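Local coordinates for protein DNA ligase (Aquifex aeolicus, PDB 3QWU) that probably joins nucleic acid ends as an ATP-dependent ligase, and binds adenosine and a calcium ion, at residues A228-S233 / V263-E268; Y234-D239 / T256-R261. One frame throughout, in Å; residues are numbered along the deposited sequence.

Contact 1 of 2, residues A228-S233 / V263-E268; sequences AKYITS and VLFMYE
Tyr230 and Ser233 reach from strand 227-231 and the start of helix 233-242 to Phe265, with Glu268 joined through a water. Ahead of them, Lys229 turns to the far side of the strand, where it lines the adenosine pocket, so the strand serves the nucleotide on one side and the helix on the other. Tyr230 carries the first half of the contact. With CG anti to the backbone N (chi1 178°), its ring stretches out from the strand and brings the hydroxyl to the helix. There OH lies 3.4 Å from CD1 of Phe265, coming at that ring obliquely, and the two side chains cross at about a right angle. The same hydroxyl gives its proton to a water, with OH 2.7 Å from the water oxygen; the water in turn donates to OE1 of Glu268 over 2.6 Å. Direct reach between Tyr230 OH and Glu268 OE1 is 4.4 Å, so the water fills the step between phenol and carboxylate. That carboxylate has further partners outside the two segments: OE1 accepts the backbone N-H of Leu63 and OE2 that of Glu64, at the start of helix 63-70. Thr232, at the N-cap of helix 233-242, faces away from Phe265 and caps Ala235 N with its OG1. Ser233 then touches the ring, its CB 4.2 Å from CD2 and its OG 4.0 Å from CE2 of Phe265, a loose approach. Phe265 is thus met by a strand residue at CD1 and by the first turn of a helix at CD2 and CE2. The contact sets the C-terminal half of helix 254-269 beside the strand between 58-60 and 215-220 in the mixed sheet, with helix 195-210 touching Tyr230 and Thr232 through Leu205 and the second subunit packing on Val263, Leu264, Met266 and Tyr267.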
ATOM      1  N   ALA A 228       6.744 -24.809   2.804  1.00 37.07           N
ATOM      2  CA  ALA A 228       5.683 -23.782   2.875  1.00 36.50           C
ATOM      3  C   ALA A 228       5.579 -23.230   4.270  1.00 35.83           C
ATOM      4  O   ALA A 228       5.791 -23.932   5.219  1.00 36.50           O
ATOM      5  CB  ALA A 228       4.347 -24.334   2.430  1.00 36.89           C
ATOM      6  N   LYS A 229       5.240 -21.956   4.404  1.00 36.11           N
ATOM      7  CA  LYS A 229       5.172 -21.335   5.725  1.00 35.37           C
ATOM      8  C   LYS A 229       3.790 -20.730   5.987  1.00 34.67           C
ATOM      9  O   LYS A 229       3.071 -20.324   5.048  1.00 36.67           O
ATOM     10  CB  LYS A 229       6.250 -20.268   5.880  1.00 34.80           C
ATOM     11  CG  LYS A 229       6.158 -19.095   4.891  1.00 37.84           C
ATOM     12  CD  LYS A 229       7.225 -18.005   5.267  1.00 40.41           C
ATOM     13  CE  LYS A 229       7.859 -17.325   4.046  1.00 42.71           C
ATOM     14  NZ  LYS A 229       7.026 -16.324   3.325  1.00 40.92           N
ATOM     15  N   TYR A 230       3.430 -20.674   7.253  1.00 32.15           N
ATOM     16  CA  TYR A 230       2.179 -20.083   7.659  1.00 31.47           C
ATOM     17  C   TYR A 230       2.439 -19.244   8.911  1.00 31.23           C
ATOM     18  O   TYR A 230       3.172 -19.693   9.816  1.00 29.50           O
ATOM     19  CB  TYR A 230       1.154 -21.181   7.899  1.00 31.41           C
ATOM     20  CG  TYR A 230      -0.152 -20.675   8.366  1.00 31.27           C
ATOM     21  CD1 TYR A 230      -0.451 -20.592   9.731  1.00 31.13           C
ATOM     22  CD2 TYR A 230      -1.126 -20.260   7.439  1.00 32.05           C
ATOM     23  CE1 TYR A 230      -1.718 -20.101  10.170  1.00 32.26           C
ATOM     24  CE2 TYR A 230      -2.363 -19.770   7.836  1.00 30.88           C
ATOM     25  CZ  TYR A 230      -2.668 -19.677   9.206  1.00 33.29           C
ATOM     26  OH  TYR A 230      -3.904 -19.154   9.575  1.00 33.84           O
ATOM     27  N   ILE A 231       1.852 -18.024   8.932  1.00 30.53           N
ATOM     28  CA  ILE A 231       2.109 -16.990   9.958  1.00 30.13           C
ATOM     29  C   ILE A 231       0.868 -16.821  10.867  1.00 29.31           C
ATOM     30  O   ILE A 231      -0.281 -16.917  10.424  1.00 28.74           O
ATOM     31  CB  ILE A 231       2.486 -15.648   9.268  1.00 29.92           C
ATOM     32  CG1 ILE A 231       3.498 -15.948   8.114  1.00 35.52           C
ATOM     33  CG2 ILE A 231       3.062 -14.565  10.245  1.00 28.93           C
ATOM     34  CD1 ILE A 231       5.051 -16.256   8.423  1.00 31.90           C
ATOM     35  N   THR A 232       1.103 -16.598  12.147  1.00 28.64           N
ATOM     36  CA  THR A 232       0.010 -16.338  13.079  1.00 28.62           C
ATOM     37  C   THR A 232      -0.553 -14.936  12.848  1.00 29.43           C
ATOM     38  O   THR A 232       0.113 -14.059  12.296  1.00 28.52           O
ATOM     39  CB  THR A 232       0.478 -16.449  14.516  1.00 29.19           C
ATOM     40  OG1 THR A 232       1.542 -15.494  14.761  1.00 24.78           O
ATOM     41  CG2 THR A 232       0.960 -17.917  14.819  1.00 29.20           C
ATOM     42  N   SER A 233      -1.793 -14.724  13.269  1.00 30.48           N
ATOM     43  CA  SER A 233      -2.404 -13.439  13.080  1.00 31.34           C
ATOM     44  C   SER A 233      -1.707 -12.447  13.967  1.00 31.19           C
ATOM     45  O   SER A 233      -1.477 -11.317  13.526  1.00 28.83           O
ATOM     46  CB  SER A 233      -3.879 -13.480  13.371  1.00 32.51           C
ATOM     47  OG  SER A 233      -4.056 -14.074  14.588  1.00 35.10           O
ATOM     48  N   VAL A 263      -7.539 -11.598   6.817  1.00 31.87           N
ATOM     49  CA  VAL A 263      -8.886 -11.864   6.361  1.00 33.42           C
ATOM     50  C   VAL A 263      -9.131 -13.334   6.072  1.00 33.41           C
ATOM     51  O   VAL A 263     -10.161 -13.871   6.472  1.00 34.07           O
ATOM     52  CB  VAL A 263      -9.283 -11.017   5.133  1.00 34.19           C
ATOM     53  CG1 VAL A 263     -10.690 -11.360   4.710  1.00 35.82           C
ATOM     54  CG2 VAL A 263      -9.232  -9.566   5.472  1.00 33.33           C
ATOM     55  N   LEU A 264      -8.198 -13.999   5.412  1.00 32.50           N
ATOM     56  CA  LEU A 264      -8.377 -15.436   5.135  1.00 33.54           C
ATOM     57  C   LEU A 264      -8.326 -16.368   6.354  1.00 32.70           C
ATOM     58  O   LEU A 264      -8.968 -17.405   6.336  1.00 32.77           O
ATOM     59  CB  LEU A 264      -7.461 -15.916   3.998  1.00 34.24           C
ATOM     60  CG  LEU A 264      -7.892 -15.293   2.648  1.00 34.82           C
ATOM     61  CD1 LEU A 264      -6.800 -15.448   1.663  1.00 38.06           C
ATOM     62  CD2 LEU A 264      -9.161 -15.944   2.150  1.00 37.99           C
ATOM     63  N   PHE A 265      -7.595 -15.976   7.403  1.00 32.23           N
ATOM     64  CA  PHE A 265      -7.652 -16.656   8.688  1.00 31.25           C
ATOM     65  C   PHE A 265      -9.027 -16.456   9.287  1.00 32.39           C
ATOM     66  O   PHE A 265      -9.646 -17.388   9.727  1.00 31.78           O
ATOM     67  CB  PHE A 265      -6.551 -16.117   9.617  1.00 30.36           C
ATOM     68  CG  PHE A 265      -6.691 -16.536  11.078  1.00 30.26           C
ATOM     69  CD1 PHE A 265      -6.318 -17.781  11.486  1.00 29.39           C
ATOM     70  CD2 PHE A 265      -7.187 -15.641  12.036  1.00 29.22           C
ATOM     71  CE1 PHE A 265      -6.461 -18.165  12.840  1.00 33.38           C
ATOM     72  CE2 PHE A 265      -7.316 -15.980  13.363  1.00 29.15           C
ATOM     73  CZ  PHE A 265      -6.968 -17.244  13.786  1.00 33.66           C
ATOM     74  N   MET A 266      -9.515 -15.219   9.307  1.00 33.99           N
ATOM     75  CA  MET A 266     -10.888 -14.957   9.816  1.00 35.14           C
ATOM     76  C   MET A 266     -11.916 -15.794   9.111  1.00 37.15           C
ATOM     77  O   MET A 266     -12.840 -16.322   9.748  1.00 38.94           O
ATOM     78  CB  MET A 266     -11.250 -13.459   9.740  1.00 34.96           C
ATOM     79  CG  MET A 266     -10.388 -12.671  10.678  1.00 31.32           C
ATOM     80  SD  MET A 266     -10.524 -10.947  10.588  1.00 34.43           S
ATOM     81  CE  MET A 266     -12.197 -10.705  11.316  1.00 25.78           C
ATOM     82  N   TYR A 267     -11.749 -15.942   7.798  1.00 37.65           N
ATOM     83  CA  TYR A 267     -12.671 -16.728   7.000  1.00 38.54           C
ATOM     84  C   TYR A 267     -12.530 -18.202   7.301  1.00 39.01           C
ATOM     85  O   TYR A 267     -13.505 -18.938   7.367  1.00 40.28           O
ATOM     86  CB  TYR A 267     -12.405 -16.449   5.525  1.00 39.50           C
ATOM     87  CG  TYR A 267     -13.089 -17.370   4.529  1.00 42.17           C
ATOM     88  CD1 TYR A 267     -14.382 -17.138   4.121  1.00 49.67           C
ATOM     89  CD2 TYR A 267     -12.424 -18.457   3.995  1.00 47.09           C
ATOM     90  CE1 TYR A 267     -15.018 -17.996   3.196  1.00 53.14           C
ATOM     91  CE2 TYR A 267     -13.042 -19.317   3.086  1.00 50.92           C
ATOM     92  CZ  TYR A 267     -14.326 -19.070   2.688  1.00 51.72           C
ATOM     93  OH  TYR A 267     -14.919 -19.902   1.779  1.00 58.99           O
ATOM     94  N   GLU A 268     -11.307 -18.671   7.447  1.00 38.60           N
ATOM     95  CA  GLU A 268     -11.123 -20.058   7.744  1.00 39.38           C
ATOM     96  C   GLU A 268     -11.719 -20.369   9.114  1.00 40.55           C
ATOM     97  O   GLU A 268     -12.354 -21.373   9.286  1.00 40.92           O
ATOM     98  CB  GLU A 268      -9.635 -20.441   7.665  1.00 38.92           C
ATOM     99  CG  GLU A 268      -9.342 -21.922   8.013  1.00 37.84           C
ATOM    100  CD  GLU A 268      -7.915 -22.337   7.703  1.00 37.20           C
ATOM    101  OE1 GLU A 268      -7.030 -21.458   7.508  1.00 34.23           O
ATOM    102  OE2 GLU A 268      -7.679 -23.549   7.605  1.00 38.77           O
TER
HETATM  103  O   HOH W   1      -5.678 -19.293   7.536  1.00 30.43           O

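Contact 2 of 2, residues Y234-D239 / T256-R261; sequences YANLMD and TNRILR. With CA (calcium ion), chain D.
Asn236 and Arg261 form the close-packed part of this pair of helices, whose segments run roughly antiparallel, at 148°, with axes 9.9 Å apart. The Arg261 chain, extended from CG to NE, carries NH1 across to Asn236, where it donates to OD1 over 3.1 Å, nearly straight at 163° and close to the guanidinium plane, while the amide and guanidinium planes stand 59° apart. The amide also lies across the arginine chain, at about a right angle: ND2 is 3.6 Å from CB of Arg261. ND2 also donates to a water that makes a weak bond to the carbonyl of Arg261. The NE-NH2 edge of the same guanidinium turns back to its own helix, NH2 bonding OD1 of Asn257 at 2.9 Å with a weak bond from NE. Arg261 NH2 sits over the centre of the Arg258 guanidinium. A methionine in place of Arg261 would probably leave the Asn236 and Asn257 carbonyl oxygens without this shared donor and the amide free to turn. Toward the metal the fit is looser: Asp239 OD2 meets Arg258 NE at 3.8 Å, a long salt bridge, and Arg258 also makes a cation-pi contact with Tyr254. Asp239 OD1 binds calcium at 2.5 Å, beside two waters, Asp82 and Glu143. One carboxylate thus divides its oxygens between metal and arginine, and the nearby arginine charge probably offsets part of the negative charge gathered round the calcium.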
ATOM      1  N   TYR A 234      -1.316 -12.889  15.180  1.00 31.64           N
ATOM      2  CA  TYR A 234      -0.496 -12.043  16.053  1.00 31.90           C
ATOM      3  C   TYR A 234       0.746 -11.481  15.362  1.00 30.34           C
ATOM      4  O   TYR A 234       1.025 -10.271  15.418  1.00 29.68           O
ATOM      5  CB  TYR A 234      -0.074 -12.788  17.306  1.00 33.23           C
ATOM      6  CG  TYR A 234       1.017 -12.092  18.115  1.00 37.81           C
ATOM      7  CD1 TYR A 234       2.390 -12.205  17.741  1.00 40.19           C
ATOM      8  CD2 TYR A 234       0.696 -11.333  19.255  1.00 40.18           C
ATOM      9  CE1 TYR A 234       3.371 -11.591  18.478  1.00 40.65           C
ATOM     10  CE2 TYR A 234       1.687 -10.704  19.999  1.00 41.15           C
ATOM     11  CZ  TYR A 234       3.000 -10.837  19.612  1.00 41.83           C
ATOM     12  OH  TYR A 234       3.988 -10.235  20.352  1.00 47.56           O
ATOM     13  N   ALA A 235       1.499 -12.332  14.690  1.00 29.65           N
ATOM     14  CA  ALA A 235       2.712 -11.854  14.050  1.00 28.06           C
ATOM     15  C   ALA A 235       2.383 -10.969  12.887  1.00 28.08           C
ATOM     16  O   ALA A 235       3.097 -10.035  12.611  1.00 30.25           O
ATOM     17  CB  ALA A 235       3.563 -13.014  13.594  1.00 26.85           C
ATOM     18  N   ASN A 236       1.352 -11.295  12.136  1.00 28.88           N
ATOM     19  CA  ASN A 236       0.936 -10.448  11.044  1.00 30.34           C
ATOM     20  C   ASN A 236       0.555  -9.053  11.533  1.00 29.71           C
ATOM     21  O   ASN A 236       1.050  -8.065  11.017  1.00 29.59           O
ATOM     22  CB  ASN A 236      -0.252 -11.083  10.267  1.00 31.61           C
ATOM     23  CG  ASN A 236       0.187 -12.197   9.358  1.00 34.96           C
ATOM     24  OD1 ASN A 236       1.168 -12.042   8.609  1.00 44.45           O
ATOM     25  ND2 ASN A 236      -0.549 -13.305   9.351  1.00 36.14           N
ATOM     26  N   LEU A 237      -0.263  -8.994  12.584  1.00 29.45           N
ATOM     27  CA  LEU A 237      -0.580  -7.730  13.208  1.00 30.10           C
ATOM     28  C   LEU A 237       0.689  -6.919  13.633  1.00 30.40           C
ATOM     29  O   LEU A 237       0.830  -5.755  13.293  1.00 30.37           O
ATOM     30  CB  LEU A 237      -1.504  -7.954  14.392  1.00 29.46           C
ATOM     31  CG  LEU A 237      -2.913  -8.345  14.002  1.00 30.83           C
ATOM     32  CD1 LEU A 237      -3.657  -8.881  15.230  1.00 32.54           C
ATOM     33  CD2 LEU A 237      -3.628  -7.174  13.339  1.00 28.11           C
ATOM     34  N   MET A 238       1.583  -7.565  14.373  1.00 31.48           N
ATOM     35  CA  MET A 238       2.776  -6.939  14.908  1.00 32.68           C
ATOM     36  C   MET A 238       3.657  -6.420  13.746  1.00 31.59           C
ATOM     37  O   MET A 238       4.290  -5.396  13.872  1.00 31.85           O
ATOM     38  CB  MET A 238       3.603  -7.956  15.704  1.00 32.81           C
ATOM     39  CG  MET A 238       3.567  -7.929  17.181  1.00 41.33           C
ATOM     40  SD  MET A 238       3.509  -6.311  18.069  1.00 53.35           S
ATOM     41  CE  MET A 238       1.693  -6.139  18.177  1.00 51.25           C
ATOM     42  N   ASP A 239       3.724  -7.150  12.644  1.00 30.76           N
ATOM     43  CA  ASP A 239       4.457  -6.623  11.491  1.00 31.65           C
ATOM     44  C   ASP A 239       3.865  -5.313  11.037  1.00 32.71           C
ATOM     45  O   ASP A 239       4.628  -4.389  10.767  1.00 33.81           O
ATOM     46  CB  ASP A 239       4.524  -7.572  10.311  1.00 30.71           C
ATOM     47  CG  ASP A 239       5.453  -8.736  10.570  1.00 30.91           C
ATOM     48  OD1 ASP A 239       6.280  -8.679  11.504  1.00 29.27           O
ATOM     49  OD2 ASP A 239       5.342  -9.713   9.829  1.00 32.46           O
ATOM     50  N   THR A 256      -2.663  -5.339   0.337  1.00 59.11           N
ATOM     51  CA  THR A 256      -3.363  -6.489  -0.148  1.00 58.40           C
ATOM     52  C   THR A 256      -2.874  -7.829   0.529  1.00 56.09           C
ATOM     53  O   THR A 256      -3.661  -8.779   0.705  1.00 55.19           O
ATOM     54  CB  THR A 256      -3.303  -6.523  -1.712  1.00 59.89           C
ATOM     55  OG1 THR A 256      -3.527  -7.858  -2.194  1.00 62.88           O
ATOM     56  CG2 THR A 256      -1.950  -5.985  -2.265  1.00 61.30           C
ATOM     57  N   ASN A 257      -1.600  -7.871   0.943  1.00 52.97           N
ATOM     58  CA  ASN A 257      -0.963  -9.106   1.352  1.00 50.32           C
ATOM     59  C   ASN A 257      -1.103  -9.418   2.820  1.00 46.76           C
ATOM     60  O   ASN A 257      -1.553 -10.488   3.164  1.00 44.54           O
ATOM     61  CB  ASN A 257       0.507  -9.099   0.967  1.00 50.19           C
ATOM     62  CG  ASN A 257       1.044 -10.466   0.817  1.00 50.89           C
ATOM     63  OD1 ASN A 257       1.483 -11.088   1.787  1.00 46.16           O
ATOM     64  ND2 ASN A 257       0.977 -10.984  -0.417  1.00 55.32           N
ATOM     65  N   ARG A 258      -0.708  -8.498   3.691  1.00 43.89           N
ATOM     66  CA  ARG A 258      -0.827  -8.781   5.128  1.00 41.77           C
ATOM     67  C   ARG A 258      -2.279  -8.754   5.653  1.00 39.74           C
ATOM     68  O   ARG A 258      -2.631  -9.482   6.569  1.00 38.30           O
ATOM     69  CB  ARG A 258       0.136  -7.921   5.928  1.00 42.54           C
ATOM     70  CG  ARG A 258       1.503  -8.651   6.165  1.00 43.47           C
ATOM     71  CD  ARG A 258       2.596  -7.733   6.611  1.00 47.33           C
ATOM     72  NE  ARG A 258       3.903  -8.392   6.538  1.00 49.05           N
ATOM     73  CZ  ARG A 258       4.643  -8.511   5.441  1.00 49.53           C
ATOM     74  NH1 ARG A 258       4.247  -7.998   4.270  1.00 51.30           N
ATOM     75  NH2 ARG A 258       5.801  -9.163   5.524  1.00 51.19           N
ATOM     76  N   ILE A 259      -3.124  -7.967   4.992  1.00 37.93           N
ATOM     77  CA  ILE A 259      -4.535  -7.922   5.294  1.00 36.44           C
ATOM     78  C   ILE A 259      -5.244  -9.183   4.834  1.00 35.77           C
ATOM     79  O   ILE A 259      -6.040  -9.749   5.581  1.00 34.90           O
ATOM     80  CB  ILE A 259      -5.202  -6.670   4.661  1.00 36.10           C
ATOM     81  CG1 ILE A 259      -4.643  -5.424   5.348  1.00 36.15           C
ATOM     82  CG2 ILE A 259      -6.686  -6.742   4.814  1.00 34.40           C
ATOM     83  CD1 ILE A 259      -4.527  -4.221   4.456  1.00 36.37           C
ATOM     84  N   LEU A 260      -4.974  -9.604   3.593  1.00 35.00           N
ATOM     85  CA  LEU A 260      -5.464 -10.887   3.120  1.00 34.79           C
ATOM     86  C   LEU A 260      -5.048 -12.043   4.033  1.00 33.45           C
ATOM     87  O   LEU A 260      -5.764 -13.019   4.136  1.00 33.85           O
ATOM     88  CB  LEU A 260      -5.040 -11.169   1.663  1.00 35.73           C
ATOM     89  CG  LEU A 260      -6.018 -10.577   0.615  1.00 36.76           C
ATOM     90  CD1 LEU A 260      -5.554 -10.708  -0.838  1.00 36.64           C
ATOM     91  CD2 LEU A 260      -7.321 -11.233   0.796  1.00 37.57           C
ATOM     92  N   ARG A 261      -3.885 -11.975   4.650  1.00 31.77           N
ATOM     93  CA  ARG A 261      -3.522 -13.047   5.588  1.00 31.88           C
ATOM     94  C   ARG A 261      -4.489 -13.065   6.770  1.00 30.49           C
ATOM     95  O   ARG A 261      -4.954 -14.096   7.170  1.00 29.49           O
ATOM     96  CB  ARG A 261      -2.118 -12.878   6.104  1.00 30.71           C
ATOM     97  CG  ARG A 261      -1.052 -13.259   5.103  1.00 33.18           C
ATOM     98  CD  ARG A 261       0.336 -12.760   5.684  1.00 36.91           C
ATOM     99  NE  ARG A 261       1.314 -12.406   4.640  1.00 35.50           N
ATOM    100  CZ  ARG A 261       2.536 -12.017   4.898  1.00 34.96           C
ATOM    101  NH1 ARG A 261       2.986 -11.930   6.158  1.00 36.53           N
ATOM    102  NH2 ARG A 261       3.329 -11.763   3.896  1.00 39.41           N
TER
HETATM  103 CA    CA D 601       7.025 -10.364  13.253  1.00 84.06          CA
HETATM  104  O   HOH W   2      -3.517 -14.352  10.009  1.00 24.63           O
HETATM  105  O   HOH W   3       6.450 -11.377  11.337  1.00 40.16           O
HETATM  106  O   HOH W   4       8.686 -10.024  11.628  1.00 46.79           O

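Both contacts lay one helix, 254-269, against consecutive pieces of chain: contact 1 uses its C-terminal half against strand 227-231 and the start of helix 233-242, contact 2 its earlier turns against that helix, nested inside the loop that contact 1 closes. They adjoin where Ile231 CG2 packs 3.6 Å from Asn236 OD1. Both are partly buried, and each has two buried residues among its four touching ones. Their chemistry differs: contact 1 is an aromatic touch with a water relay, beside a sheet that contributes to the adenosine pocket, whereas contact 2 is polar and charged, and supplies a ligand of the calcium. The second subunit packs against helix 254-269 in both.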